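Local coordinates for sulfotransferase (Alicyclobacillus acidocaldarius subsp. acidocaldarius, PDB 3RNL), which probably transfers a sulfuryl group to an acceptor substrate, and binds magnesium ions through backbone carbonyls, at residues 33-36 with 37-40; 65-69 with 70-74; 169-172 with 173-177. All coordinates share one frame; numbering follows the deposited sequence.

Contact 1 of 3, residues 33-36 with 37-40. With MG (magnesium ion), chain B.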
loop_
_atom_site.group_PDB
_atom_site.type_symbol
_atom_site.label_atom_id
_atom_site.label_comp_id
_atom_site.label_asym_id
_atom_site.label_seq_id
_atom_site.Cartn_x
_atom_site.Cartn_y
_atom_site.Cartn_z
ATOM N N ASP A 33 -15.125 -2.238 16.707
ATOM C CA ASP A 33 -13.885 -2.319 17.481
ATOM C C ASP A 33 -12.640 -1.806 16.739
ATOM O O ASP A 33 -11.527 -2.011 17.202
ATOM C CB ASP A 33 -13.663 -3.736 18.007
ATOM C CG ASP A 33 -13.067 -3.760 19.406
ATOM O OD1 ASP A 33 -12.927 -2.686 20.045
ATOM O OD2 ASP A 33 -12.751 -4.874 19.870
ATOM N N ILE A 34 -12.826 -1.233 15.553
ATOM C CA ILE A 34 -11.691 -0.719 14.776
ATOM C C ILE A 34 -11.880 0.759 14.459
ATOM O O ILE A 34 -12.951 1.159 13.997
ATOM C CB ILE A 34 -11.573 -1.470 13.439
ATOM C CG1 ILE A 34 -11.375 -2.968 13.687
ATOM C CG2 ILE A 34 -10.418 -0.908 12.590
ATOM C CD1 ILE A 34 -11.310 -3.788 12.391
ATOM N N TYR A 35 -10.849 1.572 14.685
ATOM C CA TYR A 35 -10.896 2.979 14.284
ATOM C C TYR A 35 -9.776 3.288 13.307
ATOM O O TYR A 35 -8.629 2.948 13.564
ATOM C CB TYR A 35 -10.746 3.924 15.482
ATOM C CG TYR A 35 -10.853 5.371 15.052
ATOM C CD1 TYR A 35 -12.100 5.978 14.932
ATOM C CD2 TYR A 35 -9.724 6.114 14.727
ATOM C CE1 TYR A 35 -12.224 7.289 14.519
ATOM C CE2 TYR A 35 -9.842 7.440 14.313
ATOM C CZ TYR A 35 -11.097 8.014 14.211
ATOM O OH TYR A 35 -11.245 9.314 13.786
ATOM N N ILE A 36 -10.136 3.807 12.141
ATOM C CA ILE A 36 -9.201 4.373 11.174
ATOM C C ILE A 36 -9.556 5.828 10.878
ATOM O O ILE A 36 -10.713 6.097 10.542
ATOM C CB ILE A 36 -9.128 3.553 9.881
ATOM C CG1 ILE A 36 -8.728 2.109 10.198
ATOM C CG2 ILE A 36 -8.113 4.185 8.929
ATOM C CD1 ILE A 36 -8.832 1.207 8.992
ATOM N N PRO A 37 -8.633 6.776 11.098
ATOM C CA PRO A 37 -9.015 8.173 10.848
ATOM C C PRO A 37 -9.357 8.447 9.386
ATOM O O PRO A 37 -8.925 7.714 8.509
ATOM C CB PRO A 37 -7.764 8.969 11.253
ATOM C CG PRO A 37 -6.646 8.006 11.195
ATOM C CD PRO A 37 -7.228 6.648 11.522
ATOM N N PRO A 38 -10.158 9.498 9.132
ATOM C CA PRO A 38 -10.524 9.838 7.749
ATOM C C PRO A 38 -9.322 10.278 6.898
ATOM O O PRO A 38 -9.424 10.353 5.677
ATOM C CB PRO A 38 -11.587 10.945 7.906
ATOM C CG PRO A 38 -11.410 11.475 9.307
ATOM C CD PRO A 38 -10.856 10.328 10.130
ATOM N N LYS A 39 -8.197 10.572 7.540
ATOM C CA LYS A 39 -6.986 10.979 6.827
ATOM C C LYS A 39 -6.232 9.782 6.260
ATOM O O LYS A 39 -5.826 8.897 7.005
ATOM C CB LYS A 39 -6.063 11.750 7.775
ATOM C CG LYS A 39 -4.712 12.123 7.183
ATOM C CD LYS A 39 -4.877 13.117 6.062
ATOM C CE LYS A 39 -3.517 13.483 5.494
ATOM N NZ LYS A 39 -3.672 14.560 4.475
ATOM N N LYS A 40 -6.026 9.780 4.942
ATOM C CA LYS A 40 -5.199 8.775 4.285
ATOM C C LYS A 40 -3.953 9.462 3.728
ATOM O O LYS A 40 -3.965 10.678 3.476
ATOM C CB LYS A 40 -5.951 8.136 3.118
ATOM C CG LYS A 40 -7.437 7.904 3.368
ATOM C CD LYS A 40 -7.666 6.997 4.574
ATOM C CE LYS A 40 -9.157 6.734 4.788
ATOM N NZ LYS A 40 -9.436 6.178 6.136
HETATM MG MG MG B . -15.237 1.403 13.534
HETATM O O HOH W 1 -11.713 5.474 7.993
HETATM O O HOH W 2 -15.145 3.979 13.279
HETATM O O HOH W 3 -17.771 1.539 13.418
HETATM O O HOH W 4 -15.775 2.205 15.883
#

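Contact 2 of 3, residues 65-69 with 70-74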
loop_
_atom_site.group_PDB
_atom_site.type_symbol
_atom_site.label_atom_id
_atom_site.label_comp_id
_atom_site.label_asym_id
_atom_site.label_seq_id
_atom_site.Cartn_x
_atom_site.Cartn_y
_atom_site.Cartn_z
ATOM N N TYR A 65 -0.083 17.587 1.518
ATOM C CA TYR A 65 -1.097 16.950 2.376
ATOM C C TYR A 65 -0.510 15.921 3.324
ATOM O O TYR A 65 -1.217 15.397 4.178
ATOM C CB TYR A 65 -2.209 16.263 1.560
ATOM C CG TYR A 65 -2.790 17.089 0.431
ATOM C CD1 TYR A 65 -2.718 18.478 0.443
ATOM C CD2 TYR A 65 -3.392 16.465 -0.653
ATOM C CE1 TYR A 65 -3.240 19.228 -0.623
ATOM C CE2 TYR A 65 -3.910 17.194 -1.703
ATOM C CZ TYR A 65 -3.831 18.567 -1.683
ATOM O OH TYR A 65 -4.342 19.255 -2.758
ATOM N N THR A 66 0.779 15.640 3.185
ATOM C CA THR A 66 1.437 14.699 4.075
ATOM C C THR A 66 1.662 15.379 5.425
ATOM O O THR A 66 1.734 16.616 5.515
ATOM C CB THR A 66 2.775 14.205 3.473
ATOM O OG1 THR A 66 3.469 15.310 2.882
ATOM C CG2 THR A 66 2.515 13.180 2.360
ATOM N N ILE A 67 1.741 14.569 6.475
ATOM C CA ILE A 67 1.863 15.074 7.835
ATOM C C ILE A 67 3.261 14.768 8.345
ATOM O O ILE A 67 3.671 13.613 8.395
ATOM C CB ILE A 67 0.797 14.471 8.749
ATOM C CG1 ILE A 67 -0.583 14.957 8.270
ATOM C CG2 ILE A 67 1.038 14.909 10.207
ATOM C CD1 ILE A 67 -1.742 14.449 9.074
ATOM N N ARG A 68 4.034 15.825 8.558
ATOM C CA ARG A 68 5.415 15.693 9.003
ATOM C C ARG A 68 5.695 15.965 10.471
ATOM O O ARG A 68 6.791 15.685 10.953
ATOM C CB ARG A 68 6.272 16.604 8.130
ATOM C CG ARG A 68 5.992 16.336 6.651
ATOM C CD ARG A 68 6.601 17.377 5.724
ATOM N NE ARG A 68 6.202 17.082 4.354
ATOM C CZ ARG A 68 7.037 16.813 3.356
ATOM N NH1 ARG A 68 8.351 16.828 3.553
ATOM N NH2 ARG A 68 6.547 16.542 2.149
ATOM N N ASP A 69 4.687 16.448 11.184
ATOM C CA ASP A 69 4.851 16.874 12.568
ATOM C C ASP A 69 4.242 15.825 13.475
ATOM O O ASP A 69 3.111 15.399 13.267
ATOM C CB ASP A 69 4.159 18.220 12.783
ATOM C CG ASP A 69 4.119 18.638 14.249
ATOM O OD1 ASP A 69 5.183 18.990 14.801
ATOM O OD2 ASP A 69 3.020 18.632 14.845
ATOM N N GLU A 70 4.992 15.410 14.485
ATOM C CA GLU A 70 4.536 14.346 15.360
ATOM C C GLU A 70 3.244 14.702 16.094
ATOM O O GLU A 70 2.382 13.849 16.270
ATOM C CB GLU A 70 5.636 13.972 16.354
ATOM C CG GLU A 70 5.267 12.863 17.310
ATOM C CD GLU A 70 6.409 12.532 18.248
ATOM O OE1 GLU A 70 7.442 13.237 18.197
ATOM O OE2 GLU A 70 6.278 11.570 19.032
ATOM N N ASP A 71 3.122 15.947 16.548
ATOM C CA ASP A 71 1.924 16.362 17.270
ATOM C C ASP A 71 0.693 16.303 16.361
ATOM O O ASP A 71 -0.370 15.833 16.774
ATOM C CB ASP A 71 2.078 17.777 17.838
ATOM C CG ASP A 71 3.115 17.855 18.953
ATOM O OD1 ASP A 71 3.416 16.810 19.570
ATOM O OD2 ASP A 71 3.623 18.967 19.221
ATOM N N ALA A 72 0.848 16.776 15.126
ATOM C CA ALA A 72 -0.248 16.748 14.158
ATOM C C ALA A 72 -0.598 15.300 13.840
ATOM O O ALA A 72 -1.771 14.939 13.685
ATOM C CB ALA A 72 0.135 17.489 12.895
ATOM N N TYR A 73 0.419 14.455 13.753
ATOM C CA TYR A 73 0.141 13.047 13.481
ATOM C C TYR A 73 -0.683 12.432 14.611
ATOM O O TYR A 73 -1.674 11.731 14.370
ATOM C CB TYR A 73 1.441 12.256 13.256
ATOM C CG TYR A 73 1.179 10.811 12.918
ATOM C CD1 TYR A 73 0.682 10.450 11.674
ATOM C CD2 TYR A 73 1.406 9.811 13.854
ATOM C CE1 TYR A 73 0.419 9.113 11.369
ATOM C CE2 TYR A 73 1.153 8.484 13.555
ATOM C CZ TYR A 73 0.663 8.145 12.315
ATOM O OH TYR A 73 0.403 6.821 12.027
HETATM N N MSE A 74 -0.284 12.693 15.853
HETATM C CA MSE A 74 -1.005 12.113 16.983
HETATM C C MSE A 74 -2.455 12.601 17.032
HETATM O O MSE A 74 -3.344 11.859 17.458
HETATM C CB MSE A 74 -0.275 12.386 18.301
HETATM C CG MSE A 74 1.102 11.711 18.365
HETATM SE SE MSE A 74 0.980 9.774 18.053
HETATM C CE MSE A 74 -0.383 9.437 19.364
HETATM O O HOH W 5 5.481 17.705 17.100
#

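Contact 3 of 3, residues 169-172 with 173-177. With MG (magnesium ion), chain C.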
loop_
_atom_site.group_PDB
_atom_site.type_symbol
_atom_site.label_atom_id
_atom_site.label_comp_id
_atom_site.label_asym_id
_atom_site.label_seq_id
_atom_site.Cartn_x
_atom_site.Cartn_y
_atom_site.Cartn_z
ATOM N N ALA A 169 11.614 -7.197 -1.991
ATOM C CA ALA A 169 12.492 -6.559 -1.001
ATOM C C ALA A 169 11.712 -5.686 -0.019
ATOM O O ALA A 169 12.114 -5.526 1.139
ATOM C CB ALA A 169 13.583 -5.730 -1.695
ATOM N N GLN A 170 10.618 -5.092 -0.491
ATOM C CA GLN A 170 9.805 -4.217 0.351
ATOM C C GLN A 170 9.121 -5.029 1.435
ATOM O O GLN A 170 9.095 -4.639 2.601
ATOM C CB GLN A 170 8.731 -3.515 -0.495
ATOM C CG GLN A 170 9.337 -2.708 -1.656
ATOM C CD GLN A 170 8.257 -2.123 -2.569
ATOM O OE1 GLN A 170 7.254 -1.617 -2.093
ATOM N NE2 GLN A 170 8.479 -2.175 -3.880
ATOM N N VAL A 171 8.538 -6.154 1.038
ATOM C CA VAL A 171 7.887 -7.035 2.008
ATOM C C VAL A 171 8.923 -7.649 2.963
ATOM O O VAL A 171 8.688 -7.732 4.190
ATOM C CB VAL A 171 7.095 -8.129 1.277
ATOM C CG1 VAL A 171 6.556 -9.160 2.266
ATOM C CG2 VAL A 171 5.946 -7.487 0.461
ATOM N N LYS A 172 10.076 -8.046 2.426
ATOM C CA LYS A 172 11.114 -8.618 3.294
ATOM C C LYS A 172 11.483 -7.651 4.417
ATOM O O LYS A 172 11.689 -8.055 5.556
ATOM C CB LYS A 172 12.374 -8.979 2.504
ATOM C CG LYS A 172 13.476 -9.569 3.408
ATOM C CD LYS A 172 14.703 -9.971 2.611
ATOM C CE LYS A 172 15.732 -10.713 3.489
ATOM N NZ LYS A 172 16.494 -9.794 4.405
ATOM N N ARG A 173 11.589 -6.368 4.095
ATOM C CA ARG A 173 11.960 -5.389 5.126
ATOM C C ARG A 173 10.944 -5.394 6.278
ATOM O O ARG A 173 11.325 -5.348 7.446
ATOM C CB ARG A 173 12.107 -3.983 4.513
ATOM C CG ARG A 173 12.549 -2.881 5.490
ATOM C CD ARG A 173 13.931 -3.124 6.123
ATOM N NE ARG A 173 14.984 -3.523 5.177
ATOM C CZ ARG A 173 15.706 -2.681 4.445
ATOM N NH1 ARG A 173 16.662 -3.151 3.634
ATOM N NH2 ARG A 173 15.471 -1.367 4.512
ATOM N N TYR A 174 9.649 -5.459 5.961
ATOM C CA TYR A 174 8.632 -5.536 7.021
ATOM C C TYR A 174 8.688 -6.847 7.790
ATOM O O TYR A 174 8.539 -6.854 9.022
ATOM C CB TYR A 174 7.218 -5.297 6.480
ATOM C CG TYR A 174 6.922 -3.818 6.375
ATOM C CD1 TYR A 174 6.322 -3.134 7.438
ATOM C CD2 TYR A 174 7.299 -3.090 5.247
ATOM C CE1 TYR A 174 6.062 -1.762 7.357
ATOM C CE2 TYR A 174 7.040 -1.713 5.157
ATOM C CZ TYR A 174 6.436 -1.058 6.217
ATOM O OH TYR A 174 6.197 0.305 6.135
ATOM N N LEU A 175 8.875 -7.959 7.084
ATOM C CA LEU A 175 8.987 -9.247 7.784
ATOM C C LEU A 175 10.213 -9.273 8.683
ATOM O O LEU A 175 10.169 -9.828 9.801
ATOM C CB LEU A 175 9.045 -10.409 6.798
ATOM C CG LEU A 175 7.744 -10.607 6.005
ATOM C CD1 LEU A 175 7.955 -11.583 4.862
ATOM C CD2 LEU A 175 6.667 -11.115 6.936
ATOM N N ASP A 176 11.316 -8.702 8.207
ATOM C CA ASP A 176 12.521 -8.659 9.034
ATOM C C ASP A 176 12.286 -7.810 10.283
ATOM O O ASP A 176 12.641 -8.188 11.392
ATOM C CB ASP A 176 13.707 -8.057 8.273
ATOM C CG ASP A 176 14.248 -8.979 7.197
ATOM O OD1 ASP A 176 13.918 -10.193 7.207
ATOM O OD2 ASP A 176 15.031 -8.489 6.351
ATOM N N VAL A 177 11.712 -6.637 10.110
ATOM C CA VAL A 177 11.579 -5.722 11.255
ATOM C C VAL A 177 10.520 -6.189 12.268
ATOM O O VAL A 177 10.763 -6.201 13.493
ATOM C CB VAL A 177 11.254 -4.287 10.759
ATOM C CG1 VAL A 177 10.872 -3.372 11.929
ATOM C CG2 VAL A 177 12.450 -3.712 9.986
HETATM MG MG MG C . 14.008 -9.759 12.434
HETATM O O HOH W 6 14.443 -11.165 11.037
HETATM O O HOH W 7 14.136 -7.919 13.656
HETATM O O HOH W 8 15.907 -8.487 11.288
HETATM O O HOH W 9 11.997 -10.428 13.651
#

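Contact 1 of 3, residues 33-36 with 37-40
Y35 lays the CE2 side of its ring obliquely against the start of P37, with CE2 3.5 Å from P37 N and 3.9 Å from P37 CD. The ring reaches forward along the chain because CG stands anti to the backbone N (chi1 -178°), and this carries OH on to P38, 3.8 Å from its CD. I36 packs from the neighbouring position: its CG2 branch lies 3.7 Å from P37 CD and also touches the ammonium end of K40. That lysine bends at chi2 (-59°) and folds back along the loop, where NZ donates to P37 O at 2.9 Å. The donor sits 23° from the carbonyl plane. Water 1 bridges the same NZ to I36 O, so one lysine holds P37 O directly and I36 O through water, and D25 of helix 21-29 holds NZ by a salt bridge. Further out, I36 rests on D25 and S29 of that helix and on F11 of strand 11-13, while the backbone of Y35 bonds to A85 and G87. I34 O, one residue before the ring, binds a magnesium ion at 2.4 Å together with S29 O, H31 O and three waters. The whole is the exit from an edge strand of the parallel sheet in an alpha-beta-alpha sandwich, where two successive prolines restrict the backbone, beside a metal site built from three backbone carbonyls and three waters.

Contact 2 of 3, residues 65-69 with 70-74
D69 turns its carboxylate back over the first turn of helix 70-75, where OD2 accepts from A72 N at 2.9 Å. The bond is bent (150° at the hydrogen) and meets OD2 on the anti side, with the donor 31° out of the carboxylate plane. Having CG anti to the backbone N, chi1 172°, brings the acid alongside the helix start. This is a classical N-cap: D69 O takes the first helical bond, from Y73 N at 2.9 Å, while the side chain serves an amide that has no preceding turn to bond to. The tighter part is apolar. I67 presses CG2 on A72 CB at 3.8 Å and reaches Y73 CB at 4.1 Å, its contact with the helix coming from this one methyl branch. Y73 itself is buried, stacked with F44, edge-to-face with F45 and F77, and bonded through OH to E88. The other flank of D69 faces solvent. There water 5 donates to OD1 at 2.7 Å and accepts from D71 N, linking the cap residue to the backbone of D71. D71 OD2 stands 4.4 Å from D69 OD2, a pair of like charges whose cost the positive helix start would probably ease.

Contact 3 of 3, residues 169-172 with 173-177
K172 and D176, one helical turn apart, are joined by a salt bridge in which NZ lies 2.8 Å from OD2 and uses the syn lone pair of that oxygen. The lysine chain runs extended and bends only at its last torsion (chi4 -75°), which swings NZ across to the carboxylate as the two side chains pass obliquely. The two are also linked through the backbone: D176 N donates to K172 O at 2.8 Å, nearly in line with the carbonyl. L175 N bonds to V171 O in the same fashion, at 2.9 Å, and R173 N to A169 O at 3.1 Å, though here the donor stands 36° above the carbonyl plane. Q170 O lies in plane at the edge of the Y174 ring, 3.6 Å from CD2, while Y174 OH donates to the carbonyl Y93 O. R173 NH2 finds a weak bond to P97 O, and Q170 NE2 to V164 O and L166 O. On the apolar side V171 and L175 run side by side, CG1 to CD1 3.8 Å, and V171 packs against L290 and I294 of helix 273-294. D176 O, near the C-terminal end of helix 167-178, binds a magnesium ion at 2.3 Å with four waters. The aspartate thus works twice, its carboxylate paired with K172 and its carbonyl bound to the metal. Carbonyls near the C-terminal end of a helix carry the negative end of the helix dipole, which would probably favour a cation there, and a shell of four waters and one protein atom is consistent with a surface-bound ion.

How the contacts relate
Contacts 1 and 2 adjoin, their centres 15 Å apart: K39 NZ probably hydrogen-bonds to Y65 O at 2.6 Å, and K39 CE packs on I67 CD1 at 4.1 Å, so the loop leaving strand 34-35 meets the segment leading to helix 70-75. Contact 3 stands apart on helix 167-178, its centre about 24 Å from each of the others and its nearest atoms about 14 Å from contact 1 and 11 Å from contact 2. Contacts 1 and 3 each supply a backbone carbonyl to a different magnesium ion, I34 O and D176 O, whereas contact 2 lies away from both metal sites and caps a helix.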